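Side-chain contact in putative L-alanine-DL-glutamate epimerase (PDB 3GO2), which probably catalyses a racemisation or epimerisation, as a magnesium-binding member of the mandelate racemase/muconate lactonizing enzyme family: residues E269-I274 against K278-A283. Sequence-based numbering, arbitrary orientation.
Sequences ETLFGI and KPFFDA. With MG (magnesium ion), chain C; MG (magnesium ion), chain B.
Leu-271 and Phe-280 make the side-chain part of this contact, their side chains arriving from opposite directions, while Ile-274 and Lys-278 supply the backbone part. In chain order, Glu-269 comes first and serves the metal site: its carboxylate OE2 lies 2.6 Å from a magnesium ion that Asp-219 OD2 also binds, and Glu-245 is the third residue of the site. A chain extended beyond CG (chi2 -177°) carries that carboxylate away from the helix. Thr-270 turns its backbone to a second magnesium ion, whose distance from Thr-270 O is 2.4 Å. Tyr-249 OH and, from a neighbouring subunit, Pro-78 O share this ion, which therefore bridges two chains.

At Leu-271 the loop meets the helix: CD1 stands 3.4 Å from Phe-280 CE2 and 3.6 Å from Phe-280 CD2, so a single methyl approaches the CD2-CE2 bond obliquely. The leucine CG lies beside the backbone N, anti to the carbonyl carbon (chi1 -56°), and the extended chi2 carries CD1 outward to the ring. Pro-251 and Leu-254 of helix 251-259 also pack on Phe-280, and both contact residues are buried. Next comes Phe-272, whose N is hydrogen-bonded to Glu-276 OE1. Ile-274 O then accepts the helical hydrogen bond from Lys-278 N, four residues on, at 2.9 Å. Lys-278 NZ makes a salt bridge to Asp-282, one turn on, its hydrogen bond of 2.8 Å falling on the syn lone pair of OD2.

Strand 265-267, helix 273-282 and strand 288-291 form a beta-alpha-beta unit of the enolase-type barrel domain, with Glu-269 just past the C-terminal end of the first strand as a carboxylate magnesium ligand, as in this superfamily; the ion on Thr-270 O is a separate site between subunits.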
loop_
_atom_site.group_PDB
_atom_site.type_symbol
_atom_site.label_atom_id
_atom_site.label_comp_id
_atom_site.label_asym_id
_atom_site.label_seq_id
_atom_site.Cartn_x
_atom_site.Cartn_y
_atom_site.Cartn_z
ATOM N N GLU A 269 -3.720 -7.194 25.522
ATOM C CA GLU A 269 -3.682 -8.121 26.648
ATOM C C GLU A 269 -4.431 -9.421 26.412
ATOM O O GLU A 269 -4.254 -10.373 27.181
ATOM C CB GLU A 269 -4.212 -7.464 27.931
ATOM C CG GLU A 269 -5.723 -7.368 28.032
ATOM C CD GLU A 269 -6.174 -6.656 29.277
ATOM O OE1 GLU A 269 -7.346 -6.790 29.608
ATOM O OE2 GLU A 269 -5.367 -5.999 29.937
ATOM N N THR A 270 -5.257 -9.471 25.365
ATOM C CA THR A 270 -6.063 -10.639 25.097
ATOM C C THR A 270 -5.540 -11.451 23.920
ATOM O O THR A 270 -6.244 -12.359 23.458
ATOM C CB THR A 270 -7.561 -10.317 24.908
ATOM O OG1 THR A 270 -7.795 -9.711 23.629
ATOM C CG2 THR A 270 -8.075 -9.436 26.036
ATOM N N LEU A 271 -4.355 -11.111 23.422
ATOM C CA LEU A 271 -3.824 -11.714 22.198
ATOM C C LEU A 271 -2.768 -12.794 22.482
ATOM O O LEU A 271 -2.062 -12.758 23.509
ATOM C CB LEU A 271 -3.202 -10.641 21.321
ATOM C CG LEU A 271 -4.062 -9.464 20.915
ATOM C CD1 LEU A 271 -3.251 -8.517 19.979
ATOM C CD2 LEU A 271 -5.359 -9.930 20.263
ATOM N N PHE A 272 -2.638 -13.702 21.527
ATOM C CA PHE A 272 -1.755 -14.865 21.610
ATOM C C PHE A 272 -0.733 -14.920 20.468
ATOM O O PHE A 272 -1.095 -14.970 19.295
ATOM C CB PHE A 272 -2.569 -16.167 21.574
ATOM C CG PHE A 272 -3.514 -16.325 22.711
ATOM C CD1 PHE A 272 -3.169 -17.066 23.828
ATOM C CD2 PHE A 272 -4.779 -15.766 22.656
ATOM C CE1 PHE A 272 -4.066 -17.215 24.869
ATOM C CE2 PHE A 272 -5.659 -15.915 23.685
ATOM C CZ PHE A 272 -5.299 -16.642 24.795
ATOM N N GLY A 273 0.539 -14.979 20.844
ATOM C CA GLY A 273 1.642 -15.215 19.935
ATOM C C GLY A 273 2.000 -14.038 19.069
ATOM O O GLY A 273 1.226 -13.119 18.892
ATOM N N ILE A 274 3.189 -14.095 18.493
ATOM C CA ILE A 274 3.583 -13.067 17.555
ATOM C C ILE A 274 2.528 -12.906 16.453
ATOM O O ILE A 274 2.211 -11.784 16.053
ATOM C CB ILE A 274 4.956 -13.374 16.947
ATOM C CG1 ILE A 274 6.072 -13.195 17.990
ATOM C CG2 ILE A 274 5.187 -12.484 15.680
ATOM C CD1 ILE A 274 7.429 -13.562 17.468
ATOM N N LYS A 278 1.092 -9.170 15.491
ATOM C CA LYS A 278 1.689 -8.614 14.288
ATOM C C LYS A 278 0.802 -7.609 13.558
ATOM O O LYS A 278 1.295 -6.545 13.203
ATOM C CB LYS A 278 2.159 -9.732 13.360
ATOM C CG LYS A 278 2.687 -9.259 11.996
ATOM C CD LYS A 278 3.206 -10.443 11.174
ATOM C CE LYS A 278 3.091 -10.191 9.682
ATOM N NZ LYS A 278 3.840 -8.947 9.223
ATOM N N PRO A 279 -0.495 -7.915 13.303
ATOM C CA PRO A 279 -1.279 -6.927 12.578
ATOM C C PRO A 279 -1.392 -5.556 13.279
ATOM O O PRO A 279 -1.466 -4.527 12.605
ATOM C CB PRO A 279 -2.659 -7.582 12.444
ATOM C CG PRO A 279 -2.478 -8.966 12.796
ATOM C CD PRO A 279 -1.232 -9.171 13.502
ATOM N N PHE A 280 -1.350 -5.547 14.608
ATOM C CA PHE A 280 -1.411 -4.317 15.359
ATOM C C PHE A 280 -0.122 -3.540 15.204
ATOM O O PHE A 280 -0.144 -2.324 14.979
ATOM C CB PHE A 280 -1.740 -4.600 16.826
ATOM C CG PHE A 280 -3.124 -5.174 17.014
ATOM C CD1 PHE A 280 -4.203 -4.347 17.191
ATOM C CD2 PHE A 280 -3.331 -6.548 16.985
ATOM C CE1 PHE A 280 -5.490 -4.874 17.339
ATOM C CE2 PHE A 280 -4.581 -7.086 17.142
ATOM C CZ PHE A 280 -5.682 -6.224 17.325
ATOM N N PHE A 281 1.017 -4.221 15.288
ATOM C CA PHE A 281 2.286 -3.516 15.145
ATOM C C PHE A 281 2.451 -3.008 13.700
ATOM O O PHE A 281 2.923 -1.878 13.477
ATOM C CB PHE A 281 3.454 -4.409 15.552
ATOM C CG PHE A 281 3.466 -4.843 17.023
ATOM C CD1 PHE A 281 2.543 -4.393 17.950
ATOM C CD2 PHE A 281 4.470 -5.696 17.479
ATOM C CE1 PHE A 281 2.590 -4.808 19.268
ATOM C CE2 PHE A 281 4.520 -6.111 18.800
ATOM C CZ PHE A 281 3.580 -5.657 19.698
ATOM N N ASP A 282 2.057 -3.821 12.724
ATOM C CA ASP A 282 2.148 -3.408 11.310
ATOM C C ASP A 282 1.322 -2.138 11.026
ATOM O O ASP A 282 1.696 -1.328 10.163
ATOM C CB ASP A 282 1.676 -4.541 10.411
ATOM C CG ASP A 282 2.680 -5.697 10.340
ATOM O OD1 ASP A 282 3.813 -5.567 10.827
ATOM O OD2 ASP A 282 2.297 -6.707 9.750
ATOM N N ALA A 283 0.231 -1.985 11.768
ATOM C CA ALA A 283 -0.664 -0.849 11.632
ATOM C C ALA A 283 -0.311 0.364 12.494
ATOM O O ALA A 283 -1.001 1.373 12.404
ATOM C CB ALA A 283 -2.116 -1.307 11.898
HETATM MG MG MG C . -8.385 -12.738 22.537
HETATM MG MG MG B . -6.973 -4.363 31.097
HETATM O O HOH W 1 -8.285 -5.427 31.684
HETATM O O HOH W 2 -7.629 -3.705 28.903
HETATM O O HOH W 3 -8.820 -15.015 22.065
HETATM O O HOH W 4 -7.407 -12.935 20.219
#